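Local coordinates for protein endonuclease NucS (Pyrococcus abyssi, PDB 2VLD) that cleaves the single-stranded 3' and 5' extremities of branched DNA and binds single-stranded DNA, working as a homodimer that also interacts with PCNA, at residues E127-M130 and A131-I134; S186-K189 and R190-S194. The protein carries 2 engineered substitutions. All coordinates share one frame; numbering follows the deposited sequence.

Contact 1 (E127-M130 and A131-I134); sequences EAEM and ANLI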
loop_
_atom_site.group_PDB
_atom_site.type_symbol
_atom_site.label_atom_id
_atom_site.label_comp_id
_atom_site.label_asym_id
_atom_site.label_seq_id
_atom_site.Cartn_x
_atom_site.Cartn_y
_atom_site.Cartn_z
ATOM N N GLU A 127 -26.475 0.935 15.883
ATOM C CA GLU A 127 -26.949 -0.417 16.138
ATOM C C GLU A 127 -26.740 -0.807 17.611
ATOM O O GLU A 127 -27.427 -1.689 18.139
ATOM C CB GLU A 127 -26.275 -1.378 15.160
ATOM C CG GLU A 127 -26.537 -0.971 13.705
ATOM C CD GLU A 127 -25.599 -1.599 12.688
ATOM O OE1 GLU A 127 -24.780 -2.480 13.048
ATOM O OE2 GLU A 127 -25.695 -1.203 11.503
ATOM N N ALA A 128 -25.809 -0.121 18.274
ATOM C CA ALA A 128 -25.676 -0.207 19.724
ATOM C C ALA A 128 -26.963 0.246 20.431
ATOM O O ALA A 128 -27.406 -0.398 21.385
ATOM C CB ALA A 128 -24.475 0.594 20.205
ATOM N N GLU A 129 -27.565 1.337 19.952
ATOM C CA GLU A 129 -28.856 1.814 20.477
ATOM C C GLU A 129 -30.037 0.863 20.228
ATOM O O GLU A 129 -30.977 0.805 21.030
ATOM C CB GLU A 129 -29.193 3.209 19.951
ATOM C CG GLU A 129 -29.316 4.282 21.048
ATOM C CD GLU A 129 -28.080 5.176 21.188
ATOM O OE1 GLU A 129 -27.527 5.619 20.150
ATOM O OE2 GLU A 129 -27.679 5.463 22.345
HETATM N N MSE A 130 -29.994 0.128 19.120
HETATM C CA MSE A 130 -31.013 -0.878 18.844
HETATM C C MSE A 130 -30.859 -2.026 19.836
HETATM O O MSE A 130 -31.849 -2.574 20.346
HETATM C CB MSE A 130 -30.897 -1.390 17.407
HETATM C CG MSE A 130 -31.287 -0.385 16.352
HETATM SE SE MSE A 130 -30.833 -0.987 14.553
HETATM C CE MSE A 130 -32.310 -2.269 14.270
ATOM N N ALA A 131 -29.602 -2.378 20.105
ATOM C CA ALA A 131 -29.288 -3.419 21.070
ATOM C C ALA A 131 -29.826 -3.012 22.427
ATOM O O ALA A 131 -30.445 -3.824 23.112
ATOM C CB ALA A 131 -27.786 -3.677 21.131
ATOM N N ASN A 132 -29.617 -1.748 22.797
ATOM C CA ASN A 132 -30.128 -1.232 24.066
ATOM C C ASN A 132 -31.627 -1.456 24.195
ATOM O O ASN A 132 -32.124 -1.836 25.249
ATOM C CB ASN A 132 -29.807 0.255 24.220
ATOM C CG ASN A 132 -28.331 0.519 24.429
ATOM O OD1 ASN A 132 -27.561 -0.383 24.759
ATOM N ND2 ASN A 132 -27.930 1.768 24.245
ATOM N N LEU A 133 -32.334 -1.230 23.096
ATOM C CA LEU A 133 -33.771 -1.381 23.054
ATOM C C LEU A 133 -34.146 -2.838 23.300
ATOM O O LEU A 133 -35.071 -3.128 24.066
ATOM C CB LEU A 133 -34.280 -0.920 21.692
ATOM C CG LEU A 133 -35.485 0.023 21.606
ATOM C CD1 LEU A 133 -36.765 -0.621 22.172
ATOM C CD2 LEU A 133 -35.179 1.371 22.287
ATOM N N ILE A 134 -33.412 -3.748 22.659
ATOM C CA ILE A 134 -33.671 -5.192 22.750
ATOM C C ILE A 134 -33.428 -5.750 24.154
ATOM O O ILE A 134 -34.204 -6.581 24.637
ATOM C CB ILE A 134 -32.857 -5.987 21.707
ATOM C CG1 ILE A 134 -33.337 -5.645 20.300
ATOM C CG2 ILE A 134 -33.018 -7.481 21.923
ATOM C CD1 ILE A 134 -32.307 -5.822 19.253
#
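Ala131 and Glu127 meet through the i to i+4 bonding of an alpha-helix, part of helix 127-136 in the C-terminal nuclease domain. Ala131 N donates to Glu127 O at 3.0 Å, and its CB lies 3.3 Å from Ala128 O, so the methyl rests against the preceding turn; on its inner side it packs on Leu175 of strand 170-175, beside Met130, a selenomethionine, which packs on the same leucine. Asn132 N repeats the pattern with Ala128 O. With its CG beside the backbone N (chi1 -70°), the Asn132 amide lies back over that turn, CG 3.3 Å from Ala128 O. Glu129 passes across the amide at a distance: Glu129 OE2 and Asn132 ND2 are 4.2 Å apart, and the carboxylate and amide planes are turned by 74°. The firmer partner of Asn132 is Arg150, whose NH1 is hydrogen-bonded to OD1. Leu133 N bonds Glu129 O at 3.2 Å, while the Leu133 side chain reaches Pro233. Ile134 continues the pattern: its N bonds Met130 O, and the side chain continues inward to Leu173, Leu175 and Phe145. The Ile134 CG1 branch folds back along the turn, placing CD1 3.5 Å from Met130 O.

Contact 2 (S186-K189 and R190-S194); sequences SQMK and RYVDS. Engineered in segment 186-189: Met188 (natural residue Leu).
Tyr191 lays its ring against the turn begun by Gln187, and this is the tightly packed part of the contact. Gln187 O stands 3.4 Å above one ring face, over its centre, although the backbone bond from Tyr191 N to the same oxygen is weak at 3.3 Å. With chi1 at -168° the Gln187 chain runs beside the ring in the same direction, bringing CG 3.5 Å from Tyr191 CZ; amide and ring planes are inclined by 62°. The polar ends turn to other partners: Gln187 NE2 bonds Glu174, whereas Tyr191 OH is hydrogen-bonded, and the Arg190 guanidinium salt-bridged, to Glu40 of the second subunit. On a buried flank, Met188, engineered from the natural Leu and present as selenomethionine, brings CG 4.2 Å from Val192 CG2, and both side chains touch Leu225. The partly exposed side is looser and carried by charge. Lys189 is extended as far as a bend at chi4 (53°), and its NZ forms a salt bridge with Asp193 OD2 at 2.9 Å, on that oxygen's syn lone pair; NZ is also salt-bridged to Glu223, its stronger partner. Helix 182-199 is the beta-alpha-beta crossover between parallel strands 170-175 and 203-209 of the PD-(D/E)XK nuclease fold.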
loop_
_atom_site.group_PDB
_atom_site.type_symbol
_atom_site.label_atom_id
_atom_site.label_comp_id
_atom_site.label_asym_id
_atom_site.label_seq_id
_atom_site.Cartn_x
_atom_site.Cartn_y
_atom_site.Cartn_z
ATOM N N SER A 186 -26.452 -13.063 4.388
ATOM C CA SER A 186 -25.295 -13.959 4.250
ATOM C C SER A 186 -24.357 -13.860 5.446
ATOM O O SER A 186 -23.805 -14.872 5.908
ATOM C CB SER A 186 -24.505 -13.616 2.988
ATOM O OG SER A 186 -25.353 -13.598 1.856
ATOM N N GLN A 187 -24.174 -12.632 5.932
ATOM C CA GLN A 187 -23.375 -12.390 7.121
ATOM C C GLN A 187 -23.993 -13.175 8.285
ATOM O O GLN A 187 -23.340 -14.037 8.886
ATOM C CB GLN A 187 -23.238 -10.881 7.400
ATOM C CG GLN A 187 -22.187 -10.542 8.461
ATOM C CD GLN A 187 -21.633 -9.100 8.409
ATOM O OE1 GLN A 187 -20.983 -8.705 7.433
ATOM N NE2 GLN A 187 -21.844 -8.336 9.488
HETATM N N MSE A 188 -25.274 -12.932 8.553
HETATM C CA MSE A 188 -25.955 -13.633 9.629
HETATM C C MSE A 188 -25.927 -15.155 9.452
HETATM O O MSE A 188 -25.707 -15.899 10.424
HETATM C CB MSE A 188 -27.389 -13.154 9.764
HETATM C CG MSE A 188 -28.088 -13.806 10.929
HETATM SE SE MSE A 188 -29.830 -13.017 11.226
HETATM C CE MSE A 188 -30.730 -13.739 9.669
ATOM N N LYS A 189 -26.151 -15.610 8.219
ATOM C CA LYS A 189 -26.086 -17.032 7.899
ATOM C C LYS A 189 -24.786 -17.645 8.395
ATOM O O LYS A 189 -24.804 -18.669 9.069
ATOM C CB LYS A 189 -26.242 -17.273 6.395
ATOM C CG LYS A 189 -26.190 -18.746 6.017
ATOM C CD LYS A 189 -26.444 -18.989 4.534
ATOM C CE LYS A 189 -26.008 -20.404 4.113
ATOM N NZ LYS A 189 -26.605 -21.480 4.970
ATOM N N ARG A 190 -23.667 -17.002 8.072
ATOM C CA ARG A 190 -22.353 -17.491 8.471
ATOM C C ARG A 190 -22.280 -17.711 9.981
ATOM O O ARG A 190 -21.773 -18.736 10.437
ATOM C CB ARG A 190 -21.267 -16.524 8.013
ATOM C CG ARG A 190 -19.879 -17.125 8.018
ATOM C CD ARG A 190 -18.855 -16.194 7.406
ATOM N NE ARG A 190 -18.354 -15.237 8.383
ATOM C CZ ARG A 190 -18.564 -13.923 8.327
ATOM N NH1 ARG A 190 -19.262 -13.395 7.330
ATOM N NH2 ARG A 190 -18.061 -13.137 9.264
ATOM N N TYR A 191 -22.815 -16.757 10.743
ATOM C CA TYR A 191 -22.825 -16.834 12.202
ATOM C C TYR A 191 -23.665 -18.002 12.652
ATOM O O TYR A 191 -23.240 -18.776 13.504
ATOM C CB TYR A 191 -23.355 -15.540 12.835
ATOM C CG TYR A 191 -22.641 -14.283 12.400
ATOM C CD1 TYR A 191 -23.344 -13.093 12.234
ATOM C CD2 TYR A 191 -21.265 -14.277 12.153
ATOM C CE1 TYR A 191 -22.707 -11.935 11.840
ATOM C CE2 TYR A 191 -20.610 -13.120 11.751
ATOM C CZ TYR A 191 -21.337 -11.953 11.597
ATOM O OH TYR A 191 -20.705 -10.795 11.200
ATOM N N VAL A 192 -24.848 -18.138 12.057
ATOM C CA VAL A 192 -25.774 -19.215 12.410
ATOM C C VAL A 192 -25.150 -20.592 12.138
ATOM O O VAL A 192 -25.095 -21.435 13.028
ATOM C CB VAL A 192 -27.147 -19.033 11.708
ATOM C CG1 VAL A 192 -28.035 -20.252 11.901
ATOM C CG2 VAL A 192 -27.847 -17.795 12.231
ATOM N N ASP A 193 -24.651 -20.783 10.919
ATOM C CA ASP A 193 -23.993 -22.024 10.526
ATOM C C ASP A 193 -22.838 -22.381 11.450
ATOM O O ASP A 193 -22.728 -23.526 11.880
ATOM C CB ASP A 193 -23.496 -21.940 9.081
ATOM C CG ASP A 193 -24.627 -21.987 8.068
ATOM O OD1 ASP A 193 -25.760 -22.376 8.436
ATOM O OD2 ASP A 193 -24.377 -21.637 6.895
ATOM N N SER A 194 -21.990 -21.398 11.755
ATOM C CA SER A 194 -20.883 -21.564 12.701
ATOM C C SER A 194 -21.381 -22.122 14.036
ATOM O O SER A 194 -20.803 -23.056 14.583
ATOM C CB SER A 194 -20.159 -20.220 12.901
ATOM O OG SER A 194 -19.206 -20.262 13.953
#

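In the fold
Contacts 1 and 2 are single-helix contacts in series along the chain, both within the C-terminal nuclease domain. Their centres lie about 20 Å apart and their nearest atoms about 7 Å, so they do not touch; strand 170-175 connects them. Contact 1 packs on Leu173 and Leu175, contact 2 on Glu174, and this alternation is consistent with the two helices addressing different faces of the strand. Glu174, Leu175 and Lys176 match the E-X-K pattern of PD-(D/E)XK nucleases, which probably places contact 2, whose Gln187 touches Lys176, beside the active site. Contact 2 also forms part of the subunit interface, where its partner Glu40 lies in the N-terminal domain of the other chain.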